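Cytokinin riboside 5'-monophosphate phosphoribohydrolase (Corynebacterium glutamicum, PDB 5ZBL) belongs to the SLOG clan and folds as a Rossmann-like alpha/beta protein with a central parallel sheet, pairing with a second copy of itself. Local coordinates at residues A30-A35 and A59-E64; V39-D44 and A180-M185; V52-I57 and I111-G116; M158-R161 and K165-F168. All coordinates share one frame; numbering follows the deposited sequence.

Contact 1: A30-A35 and A59-E64; sequences AAQTLA and ADAFLE
A35 sits between A61 and F62 where the helical segments 30-35 and 59-64 run side by side in the same general direction, their axes approaching to 8.4 Å at a crossing angle of -37°. They belong to helices 25-40 and 53-64, the consecutive connections of a Rossmann-type beta-alpha-beta arrangement: the first leads from strand 12-16 to 44-47, the second from 44-47 to 69-74, so the two helices are neighbours on one side of the parallel sheet. Small residues let the backbones come close, with A35 CA 5.1 Å from F62 CA. A35 points its methyl almost straight at that of A61, which meets it from the side, A35 CB to A61 CB 3.4 Å, tighter than carbons usually pack. Q32 closes the outer margin of the seam. Its CG is 3.9 Å from A61 CB, and the extended chain beyond CG leads the amide away from A61. Toward the sheet, F62 reaches back with its ring against A35, its chi1 of -94° lying off a staggered value. There it also packs on A38 and V39 of helix 25-40 and on L45 of strand 44-47, wedged between helix and sheet. A35 makes a CH-pi contact over one face of this ring, its CA 4.0 Å from the ring centroid and 29° off the normal, while A35 CB lies 3.5 Å from F62 CD1, an ortho carbon of the ring.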
loop_
_atom_site.group_PDB
_atom_site.type_symbol
_atom_site.label_atom_id
_atom_site.label_comp_id
_atom_site.label_asym_id
_atom_site.label_seq_id
_atom_site.Cartn_x
_atom_site.Cartn_y
_atom_site.Cartn_z
ATOM N N ALA A 30 -18.260 0.640 15.484
ATOM C CA ALA A 30 -17.237 -0.384 15.636
ATOM C C ALA A 30 -15.946 0.260 16.047
ATOM O O ALA A 30 -15.208 -0.343 16.790
ATOM C CB ALA A 30 -17.030 -1.173 14.353
ATOM N N ALA A 31 -15.704 1.498 15.606
ATOM C CA ALA A 31 -14.485 2.209 15.980
ATOM C C ALA A 31 -14.523 2.624 17.449
ATOM O O ALA A 31 -13.529 2.495 18.179
ATOM C CB ALA A 31 -14.252 3.414 15.066
ATOM N N GLN A 32 -15.676 3.115 17.867
ATOM C CA GLN A 32 -15.907 3.479 19.272
ATOM C C GLN A 32 -15.801 2.334 20.234
ATOM O O GLN A 32 -15.213 2.495 21.298
ATOM C CB GLN A 32 -17.275 4.123 19.417
ATOM C CG GLN A 32 -17.266 5.514 18.824
ATOM C CD GLN A 32 -18.639 6.033 18.478
ATOM O OE1 GLN A 32 -18.742 7.123 17.955
ATOM N NE2 GLN A 32 -19.699 5.244 18.748
ATOM N N THR A 33 -16.341 1.177 19.855
ATOM C CA THR A 33 -16.239 -0.021 20.703
ATOM C C THR A 33 -14.799 -0.471 20.797
ATOM O O THR A 33 -14.355 -0.966 21.848
ATOM C CB THR A 33 -17.109 -1.198 20.189
ATOM O OG1 THR A 33 -18.339 -0.688 19.700
ATOM C CG2 THR A 33 -17.460 -2.109 21.316
ATOM N N LEU A 34 -14.081 -0.324 19.688
ATOM C CA LEU A 34 -12.670 -0.703 19.660
ATOM C C LEU A 34 -11.825 0.208 20.590
ATOM O O LEU A 34 -11.046 -0.274 21.432
ATOM C CB LEU A 34 -12.177 -0.693 18.206
ATOM C CG LEU A 34 -10.710 -1.044 17.995
ATOM C CD1 LEU A 34 -10.320 -2.404 18.599
ATOM C CD2 LEU A 34 -10.399 -0.962 16.512
ATOM N N ALA A 35 -12.004 1.517 20.437
ATOM C CA ALA A 35 -11.378 2.514 21.305
ATOM C C ALA A 35 -11.595 2.284 22.815
ATOM O O ALA A 35 -10.660 2.398 23.611
ATOM C CB ALA A 35 -11.906 3.892 20.922
ATOM N N ALA A 59 -9.994 8.732 17.246
ATOM C CA ALA A 59 -9.254 9.698 18.041
ATOM C C ALA A 59 -10.157 10.194 19.170
ATOM O O ALA A 59 -9.781 10.075 20.328
ATOM C CB ALA A 59 -8.779 10.864 17.183
ATOM N N ASP A 60 -11.345 10.683 18.815
ATOM C CA ASP A 60 -12.350 11.165 19.780
ATOM C C ASP A 60 -12.781 10.147 20.786
ATOM O O ASP A 60 -13.088 10.518 21.919
ATOM C CB ASP A 60 -13.631 11.627 19.051
ATOM C CG ASP A 60 -13.466 12.980 18.339
ATOM O OD1 ASP A 60 -12.408 13.648 18.512
ATOM O OD2 ASP A 60 -14.397 13.374 17.607
ATOM N N ALA A 61 -12.896 8.882 20.375
ATOM C CA ALA A 61 -13.396 7.847 21.264
ATOM C C ALA A 61 -12.370 7.427 22.290
ATOM O O ALA A 61 -12.753 7.077 23.435
ATOM C CB ALA A 61 -13.919 6.640 20.488
ATOM N N PHE A 62 -11.085 7.472 21.928
ATOM C CA PHE A 62 -10.006 7.134 22.877
ATOM C C PHE A 62 -9.942 8.269 23.902
ATOM O O PHE A 62 -9.806 8.050 25.117
ATOM C CB PHE A 62 -8.625 7.002 22.201
ATOM C CG PHE A 62 -8.227 5.605 21.799
ATOM C CD1 PHE A 62 -8.638 5.066 20.590
ATOM C CD2 PHE A 62 -7.311 4.882 22.558
ATOM C CE1 PHE A 62 -8.204 3.813 20.175
ATOM C CE2 PHE A 62 -6.888 3.618 22.155
ATOM C CZ PHE A 62 -7.319 3.105 20.940
ATOM N N LEU A 63 -9.999 9.486 23.384
ATOM C CA LEU A 63 -9.994 10.673 24.226
ATOM C C LEU A 63 -11.169 10.645 25.203
ATOM O O LEU A 63 -10.956 10.682 26.415
ATOM C CB LEU A 63 -10.019 11.948 23.390
ATOM C CG LEU A 63 -8.722 12.244 22.634
ATOM C CD1 LEU A 63 -8.968 13.469 21.755
ATOM C CD2 LEU A 63 -7.527 12.448 23.575
ATOM N N GLU A 64 -12.377 10.491 24.671
ATOM C CA GLU A 64 -13.581 10.550 25.491
ATOM C C GLU A 64 -13.778 9.400 26.454
ATOM O O GLU A 64 -14.617 9.516 27.305
ATOM C CB GLU A 64 -14.821 10.689 24.612
ATOM C CG GLU A 64 -14.892 12.062 23.996
ATOM C CD GLU A 64 -15.886 12.174 22.872
ATOM O OE1 GLU A 64 -16.727 11.263 22.702
ATOM O OE2 GLU A 64 -15.843 13.221 22.194
#

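Contact 2: V39-D44 and A180-M185; sequences VDRGID and ALLKAM
The Schellman motif that ends helix 25-40 brings R41 and I43 against L182 of helix 178-186, joining the turn before strand 44-47 to the last helix of the chain. R41 is the first residue to leave helical geometry. G42 follows as the C-prime residue with a positive phi of 73°, its N bonded to V39 O at 2.8 Å, while I43 N turns back to A38 O. After this reversal D44 enters the sheet, with backbone bonds to Q11 and V13 and its OD1 held by E68 N. The turn leaves the side chains of R41 and I43 facing the same helix. I43 and L182 run alongside one another in opposite senses, I43 CD1 4.2 Å from L182 CD2. L182 also rests on L34, T37 and A38 along the flank of helix 25-40, while I43 continues the apolar layer toward L10. R41 takes a bent path outward, chi2 and chi3 both 148°, which lays its guanidinium along the flank of helix 178-186. Its NE is 4.1 Å from L182 CB, an oblique approach, and K183 CB lies at the guanidinium edge, near its plane, 4.5 Å from R41 NH2. The ammonium end of K183 leads away. No hydrogen bond links the two segments. R41 NE instead makes a weak bond to Q186 OE1, one turn farther along the helix, so the charged group borders an essentially apolar seam, resting loosely on the CB atoms of L182 and K183 while its polar edge turns to a partner beyond them.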
loop_
_atom_site.group_PDB
_atom_site.type_symbol
_atom_site.label_atom_id
_atom_site.label_comp_id
_atom_site.label_asym_id
_atom_site.label_seq_id
_atom_site.Cartn_x
_atom_site.Cartn_y
_atom_site.Cartn_z
ATOM N N VAL A 39 -8.776 1.305 25.659
ATOM C CA VAL A 39 -8.534 2.182 26.819
ATOM C C VAL A 39 -8.786 1.396 28.109
ATOM O O VAL A 39 -7.964 1.438 29.029
ATOM C CB VAL A 39 -9.357 3.507 26.796
ATOM C CG1 VAL A 39 -9.110 4.327 28.050
ATOM C CG2 VAL A 39 -8.964 4.375 25.613
ATOM N N ASP A 40 -9.850 0.605 28.155
ATOM C CA ASP A 40 -10.092 -0.235 29.337
ATOM C C ASP A 40 -8.954 -1.171 29.660
ATOM O O ASP A 40 -8.823 -1.582 30.809
ATOM C CB ASP A 40 -11.360 -1.083 29.177
ATOM C CG ASP A 40 -12.623 -0.319 29.450
ATOM O OD1 ASP A 40 -12.564 0.907 29.752
ATOM O OD2 ASP A 40 -13.695 -0.962 29.352
ATOM N N ARG A 41 -8.160 -1.552 28.666
ATOM C CA ARG A 41 -6.978 -2.384 28.914
ATOM C C ARG A 41 -5.699 -1.571 29.094
ATOM O O ARG A 41 -4.607 -2.135 29.076
ATOM C CB ARG A 41 -6.805 -3.410 27.794
ATOM C CG ARG A 41 -7.885 -4.513 27.754
ATOM C CD ARG A 41 -8.151 -4.982 26.317
ATOM N NE ARG A 41 -8.538 -6.383 26.117
ATOM C CZ ARG A 41 -9.689 -6.945 26.505
ATOM N NH1 ARG A 41 -10.599 -6.258 27.208
ATOM N NH2 ARG A 41 -9.918 -8.230 26.213
ATOM N N GLY A 42 -5.807 -0.260 29.285
ATOM C CA GLY A 42 -4.631 0.569 29.364
ATOM C C GLY A 42 -3.877 0.841 28.056
ATOM O O GLY A 42 -2.710 1.247 28.096
ATOM N N ILE A 43 -4.535 0.678 26.900
ATOM C CA ILE A 43 -3.867 0.862 25.624
ATOM C C ILE A 43 -4.219 2.229 24.990
ATOM O O ILE A 43 -5.401 2.591 24.930
ATOM C CB ILE A 43 -4.218 -0.286 24.681
ATOM C CG1 ILE A 43 -3.697 -1.631 25.254
ATOM C CG2 ILE A 43 -3.700 0.012 23.279
ATOM C CD1 ILE A 43 -4.251 -2.851 24.535
ATOM N N ASP A 44 -3.198 2.953 24.497
ATOM C CA ASP A 44 -3.390 4.228 23.810
ATOM C C ASP A 44 -3.234 4.210 22.281
ATOM O O ASP A 44 -2.732 3.261 21.698
ATOM C CB ASP A 44 -2.455 5.262 24.429
ATOM C CG ASP A 44 -2.831 5.579 25.888
ATOM O OD1 ASP A 44 -4.066 5.731 26.199
ATOM O OD2 ASP A 44 -1.887 5.650 26.697
ATOM N N ALA A 180 -11.700 -9.836 20.979
ATOM C CA ALA A 180 -10.910 -10.889 20.370
ATOM C C ALA A 180 -9.661 -10.350 19.629
ATOM O O ALA A 180 -8.598 -10.970 19.685
ATOM C CB ALA A 180 -11.768 -11.714 19.442
ATOM N N LEU A 181 -9.813 -9.186 18.984
ATOM C CA LEU A 181 -8.749 -8.498 18.284
ATOM C C LEU A 181 -7.614 -8.012 19.178
ATOM O O LEU A 181 -6.430 -8.233 18.858
ATOM C CB LEU A 181 -9.307 -7.291 17.526
ATOM C CG LEU A 181 -8.279 -6.618 16.565
ATOM C CD1 LEU A 181 -8.921 -6.124 15.287
ATOM C CD2 LEU A 181 -7.567 -5.466 17.235
ATOM N N LEU A 182 -7.957 -7.311 20.261
ATOM C CA LEU A 182 -6.945 -6.811 21.209
ATOM C C LEU A 182 -6.333 -7.941 21.995
ATOM O O LEU A 182 -5.113 -7.949 22.218
ATOM C CB LEU A 182 -7.529 -5.782 22.159
ATOM C CG LEU A 182 -7.859 -4.456 21.454
ATOM C CD1 LEU A 182 -8.846 -3.622 22.257
ATOM C CD2 LEU A 182 -6.589 -3.664 21.167
ATOM N N LYS A 183 -7.163 -8.897 22.400
ATOM C CA LYS A 183 -6.666 -10.090 23.104
ATOM C C LYS A 183 -5.626 -10.815 22.289
ATOM O O LYS A 183 -4.582 -11.186 22.809
ATOM C CB LYS A 183 -7.792 -11.056 23.450
ATOM C CG LYS A 183 -7.349 -12.298 24.206
ATOM C CD LYS A 183 -8.479 -12.878 25.044
ATOM C CE LYS A 183 -7.952 -13.893 26.051
ATOM N NZ LYS A 183 -8.109 -15.291 25.570
ATOM N N ALA A 184 -5.902 -11.007 21.003
ATOM C CA ALA A 184 -4.945 -11.683 20.130
ATOM C C ALA A 184 -3.622 -10.901 19.994
ATOM O O ALA A 184 -2.570 -11.530 19.914
ATOM C CB ALA A 184 -5.561 -11.972 18.763
ATOM N N MET A 185 -3.696 -9.559 19.935
ATOM C CA MET A 185 -2.518 -8.683 19.855
ATOM C C MET A 185 -1.717 -8.681 21.200
ATOM O O MET A 185 -0.494 -8.567 21.189
ATOM C CB MET A 185 -2.914 -7.225 19.461
ATOM C CG MET A 185 -3.441 -7.007 18.030
ATOM S SD MET A 185 -3.997 -5.306 17.669
ATOM C CE MET A 185 -2.387 -4.570 17.478
#

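Contact 3: V52-I57 and I111-G116; sequences VGLMGI and IAMPGG. With PO4 (phosphate ion), chain G.
P114 O accepts a hydrogen bond from T17 OG1 and is also met by a methyl group of L54, whose CD1 comes to 3.5 Å. The carbonyl belongs to the loop that leaves strand 110-112 and runs into helix 117-130. Its P114-G115-G116 sequence opens the PGGxGT motif characteristic of LOG-type proteins, and G53, across the contact, fits the last glycine of a possible Rossmann-type GxGxxG pattern. L54, in the first turn of helix 53-64, reaches across to the loop. With CG anti to its carbonyl carbon (chi1 -59°), its branch extends toward the proline, and besides touching the carbonyl oxygen CD1 lies 4.3 Å from P114 CB. M113 meets L54 nearer its backbone: its thioether folds back at chi3 (-47°), bringing CE to 4.2 Å from L54 CB. The same side chain packs on T17, A31 and L34, which ties this buried spot to helix 25-40. F163 of the second subunit packs on both L54 and P114, so the apolar cluster extends into the dimer interface. After P114 the two glycines carry the chain on to a phosphate ion, probably taken from the crystallisation liquor, which S19 N, G118 N and T119 OG1 also bind. The ion lies at the start of helix 117-130, where the amino end would be expected to favour an anion. G116, the N-cap residue, adds a weak bond, its N 3.1 Å from phosphate O3 with an N-H...O angle of 134°.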
loop_
_atom_site.group_PDB
_atom_site.type_symbol
_atom_site.label_atom_id
_atom_site.label_comp_id
_atom_site.label_asym_id
_atom_site.label_seq_id
_atom_site.Cartn_x
_atom_site.Cartn_y
_atom_site.Cartn_z
ATOM N N VAL A 52 -11.407 13.928 10.472
ATOM C CA VAL A 52 -12.618 13.539 9.725
ATOM C C VAL A 52 -12.606 12.028 9.497
ATOM O O VAL A 52 -11.565 11.336 9.631
ATOM C CB VAL A 52 -12.784 14.275 8.381
ATOM C CG1 VAL A 52 -13.177 15.725 8.629
ATOM C CG2 VAL A 52 -11.535 14.182 7.522
ATOM N N GLY A 53 -13.793 11.537 9.205
ATOM C CA GLY A 53 -14.029 10.145 9.047
ATOM C C GLY A 53 -13.741 9.373 10.306
ATOM O O GLY A 53 -13.842 9.892 11.401
ATOM N N LEU A 54 -13.370 8.122 10.115
ATOM C CA LEU A 54 -13.125 7.202 11.201
ATOM C C LEU A 54 -11.846 7.567 11.916
ATOM O O LEU A 54 -11.680 7.197 13.053
ATOM C CB LEU A 54 -13.012 5.779 10.660
ATOM C CG LEU A 54 -14.223 5.206 9.899
ATOM C CD1 LEU A 54 -13.882 3.761 9.587
ATOM C CD2 LEU A 54 -15.583 5.314 10.651
ATOM N N MET A 55 -10.941 8.281 11.242
ATOM C CA MET A 55 -9.790 8.887 11.901
ATOM C C MET A 55 -10.275 9.778 13.045
ATOM O O MET A 55 -9.905 9.537 14.182
ATOM C CB MET A 55 -8.897 9.646 10.921
ATOM C CG MET A 55 -7.847 8.771 10.231
ATOM S SD MET A 55 -6.798 9.719 9.070
ATOM C CE MET A 55 -5.346 9.824 10.105
ATOM N N GLY A 56 -11.158 10.735 12.752
ATOM C CA GLY A 56 -11.768 11.609 13.779
ATOM C C GLY A 56 -12.528 10.825 14.856
ATOM O O GLY A 56 -12.349 11.040 16.056
ATOM N N ILE A 57 -13.331 9.861 14.419
ATOM C CA ILE A 57 -14.092 9.060 15.344
ATOM C C ILE A 57 -13.208 8.301 16.338
ATOM O O ILE A 57 -13.496 8.301 17.536
ATOM C CB ILE A 57 -14.930 8.032 14.604
ATOM C CG1 ILE A 57 -16.007 8.704 13.735
ATOM C CG2 ILE A 57 -15.549 7.068 15.585
ATOM C CD1 ILE A 57 -17.005 9.576 14.466
ATOM N N ILE A 111 -3.291 -1.871 13.808
ATOM C CA ILE A 111 -4.647 -2.259 13.469
ATOM C C ILE A 111 -5.062 -1.484 12.208
ATOM O O ILE A 111 -4.883 -0.270 12.107
ATOM C CB ILE A 111 -5.614 -1.909 14.582
ATOM C CG1 ILE A 111 -5.246 -2.663 15.873
ATOM C CG2 ILE A 111 -7.051 -2.312 14.255
ATOM C CD1 ILE A 111 -6.045 -2.154 17.075
ATOM N N ALA A 112 -5.618 -2.211 11.242
ATOM C CA ALA A 112 -6.171 -1.597 10.071
ATOM C C ALA A 112 -7.691 -1.796 10.174
ATOM O O ALA A 112 -8.178 -2.945 10.269
ATOM C CB ALA A 112 -5.578 -2.188 8.795
ATOM N N MET A 113 -8.389 -0.662 10.235
ATOM C CA MET A 113 -9.827 -0.613 10.243
ATOM C C MET A 113 -10.260 -0.309 8.812
ATOM O O MET A 113 -9.448 0.049 7.975
ATOM C CB MET A 113 -10.307 0.495 11.178
ATOM C CG MET A 113 -9.776 0.428 12.615
ATOM S SD MET A 113 -10.831 1.286 13.829
ATOM C CE MET A 113 -11.155 2.844 13.024
ATOM N N PRO A 114 -11.563 -0.395 8.537
ATOM C CA PRO A 114 -12.008 0.021 7.224
ATOM C C PRO A 114 -11.478 1.392 6.821
ATOM O O PRO A 114 -11.297 2.281 7.658
ATOM C CB PRO A 114 -13.520 0.084 7.383
ATOM C CG PRO A 114 -13.787 -1.012 8.376
ATOM C CD PRO A 114 -12.676 -0.896 9.362
ATOM N N GLY A 115 -11.232 1.537 5.530
ATOM C CA GLY A 115 -10.734 2.776 4.975
ATOM C C GLY A 115 -10.471 2.575 3.518
ATOM O O GLY A 115 -10.763 1.523 2.966
ATOM N N GLY A 116 -9.907 3.612 2.921
ATOM C CA GLY A 116 -9.594 3.671 1.518
ATOM C C GLY A 116 -8.163 3.309 1.190
ATOM O O GLY A 116 -7.523 2.497 1.885
HETATM P P PO4 G . -7.807 6.845 3.236
HETATM O O1 PO4 G . -9.203 7.381 3.358
HETATM O O2 PO4 G . -6.854 7.823 3.892
HETATM O O3 PO4 G . -7.703 5.530 3.969
HETATM O O4 PO4 G . -7.502 6.701 1.785
#

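Contact 4: M158-R161 and K165-F168; sequences MTQR and KRDF
T159 sets its methyl over the face of the guanidinium of R166, the tight half of a helix-loop-helix corner in which helix 149-160 turns through a short loop into helix 166-169. T159 CG2 stands over the centre of that face, 3.5 Å from R166 CZ, and the two side chains cross at about a right angle. The arginine curls over the methyl: CG starts anti to the backbone N (chi1 173°), and bends at chi2 and chi3 fold the chain back toward helix 149-160. The same methyl is 3.6 Å from R166 CA, so it is cupped between the backbone and the end of one residue. T159 OG1 points back into its own helix, bonded to L155 O. The outer side is looser. Q160 runs alongside R166 in the same direction, its CG at the guanidinium edge 4.1 Å from R166 NH2, with amide and guanidinium planes 60° apart. K165, at the N-cap of the second helix, is exposed, its side chain starting away from helix 149-160. Close by, the chain engages the second subunit, where R161 forms a salt bridge with D145 of that copy. At the corner itself E156 joins the polar ends: its OE2 pairs with R166 NH1 and its OE1 accepts from Q160 NE2. This carboxylate probably offsets the arginine's charge and restrains the guanidinium while the T159 methyl covers one face.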
loop_
_atom_site.group_PDB
_atom_site.type_symbol
_atom_site.label_atom_id
_atom_site.label_comp_id
_atom_site.label_asym_id
_atom_site.label_seq_id
_atom_site.Cartn_x
_atom_site.Cartn_y
_atom_site.Cartn_z
ATOM N N MET A 158 -2.623 -14.777 -4.100
ATOM C CA MET A 158 -1.231 -14.440 -4.271
ATOM C C MET A 158 -0.293 -15.520 -3.677
ATOM O O MET A 158 0.775 -15.750 -4.218
ATOM C CB MET A 158 -0.944 -13.104 -3.625
ATOM C CG MET A 158 -1.564 -11.907 -4.303
ATOM S SD MET A 158 -1.277 -10.386 -3.346
ATOM C CE MET A 158 -0.929 -9.310 -4.716
ATOM N N THR A 159 -0.681 -16.128 -2.552
ATOM C CA THR A 159 0.065 -17.205 -1.921
ATOM C C THR A 159 0.032 -18.476 -2.785
ATOM O O THR A 159 1.026 -19.109 -2.941
ATOM C CB THR A 159 -0.503 -17.547 -0.503
ATOM O OG1 THR A 159 -0.562 -16.365 0.318
ATOM C CG2 THR A 159 0.371 -18.595 0.199
ATOM N N GLN A 160 -1.109 -18.823 -3.361
ATOM C CA GLN A 160 -1.168 -19.976 -4.261
ATOM C C GLN A 160 -0.349 -19.781 -5.559
ATOM O O GLN A 160 0.265 -20.729 -6.050
ATOM C CB GLN A 160 -2.611 -20.299 -4.630
ATOM C CG GLN A 160 -3.490 -20.723 -3.485
ATOM C CD GLN A 160 -4.956 -20.947 -3.903
ATOM O OE1 GLN A 160 -5.329 -20.777 -5.081
ATOM N NE2 GLN A 160 -5.797 -21.324 -2.918
ATOM N N ARG A 161 -0.376 -18.566 -6.121
ATOM C CA ARG A 161 0.382 -18.257 -7.334
ATOM C C ARG A 161 1.896 -18.049 -7.084
ATOM O O ARG A 161 2.601 -17.667 -8.006
ATOM C CB ARG A 161 -0.170 -17.007 -7.999
ATOM C CG ARG A 161 -1.609 -17.075 -8.466
ATOM C CD ARG A 161 -2.044 -15.673 -8.885
ATOM N NE ARG A 161 -3.364 -15.583 -9.489
ATOM C CZ ARG A 161 -3.683 -15.929 -10.724
ATOM N NH1 ARG A 161 -4.923 -15.750 -11.173
ATOM N NH2 ARG A 161 -2.806 -16.503 -11.519
ATOM N N LYS A 165 4.863 -15.922 0.724
ATOM C CA LYS A 165 5.106 -17.185 1.440
ATOM C C LYS A 165 3.915 -17.476 2.353
ATOM O O LYS A 165 3.504 -16.611 3.119
ATOM C CB LYS A 165 6.363 -17.083 2.311
ATOM C CG LYS A 165 7.655 -16.731 1.587
ATOM C CD LYS A 165 8.719 -16.234 2.582
ATOM C CE LYS A 165 9.800 -15.343 1.960
ATOM N NZ LYS A 165 10.777 -16.094 1.127
ATOM N N ARG A 166 3.387 -18.698 2.302
ATOM C CA ARG A 166 2.299 -19.157 3.207
ATOM C C ARG A 166 2.653 -18.964 4.685
ATOM O O ARG A 166 1.776 -18.722 5.519
ATOM C CB ARG A 166 1.969 -20.625 2.905
ATOM C CG ARG A 166 0.984 -21.334 3.827
ATOM C CD ARG A 166 -0.437 -20.888 3.600
ATOM N NE ARG A 166 -0.912 -21.277 2.273
ATOM C CZ ARG A 166 -1.986 -20.763 1.680
ATOM N NH1 ARG A 166 -2.727 -19.829 2.291
ATOM N NH2 ARG A 166 -2.301 -21.161 0.460
ATOM N N ASP A 167 3.935 -19.066 4.998
ATOM C CA ASP A 167 4.429 -18.770 6.349
ATOM C C ASP A 167 4.026 -17.375 6.823
ATOM O O ASP A 167 3.513 -17.204 7.938
ATOM C CB ASP A 167 5.973 -18.851 6.374
ATOM C CG ASP A 167 6.506 -19.720 7.490
ATOM O OD1 ASP A 167 5.714 -20.437 8.143
ATOM O OD2 ASP A 167 7.742 -19.701 7.692
ATOM N N PHE A 168 4.308 -16.388 5.971
ATOM C CA PHE A 168 4.130 -14.980 6.297
ATOM C C PHE A 168 2.666 -14.669 6.566
ATOM O O PHE A 168 2.329 -14.199 7.633
ATOM C CB PHE A 168 4.636 -14.076 5.165
ATOM C CG PHE A 168 4.423 -12.622 5.432
ATOM C CD1 PHE A 168 5.122 -11.996 6.459
ATOM C CD2 PHE A 168 3.495 -11.885 4.700
ATOM C CE1 PHE A 168 4.920 -10.654 6.738
ATOM C CE2 PHE A 168 3.289 -10.540 4.969
ATOM C CZ PHE A 168 4.004 -9.927 5.990
#

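In the fold
Contacts 1, 2 and 3 form one continuous patch at the parallel sheet, while contact 4 stands apart. Contacts 1 and 2 share helix 25-40 and touch where the F62 ring meets V39 and I43; contacts 1 and 3 share helix 53-64, and L34 packs on M113. M185 and L181 of contact 2 reach I111, although the centres of contacts 2 and 3 are about 17 Å apart. Contact 4 lies about 34 Å from contact 1, centre to centre. Along the chain, contacts 3 and 4 come in turn between the segments of contact 2, which joins early and late parts of the fold. Contacts 3 and 4 both border the second subunit, from separate parts of the chain.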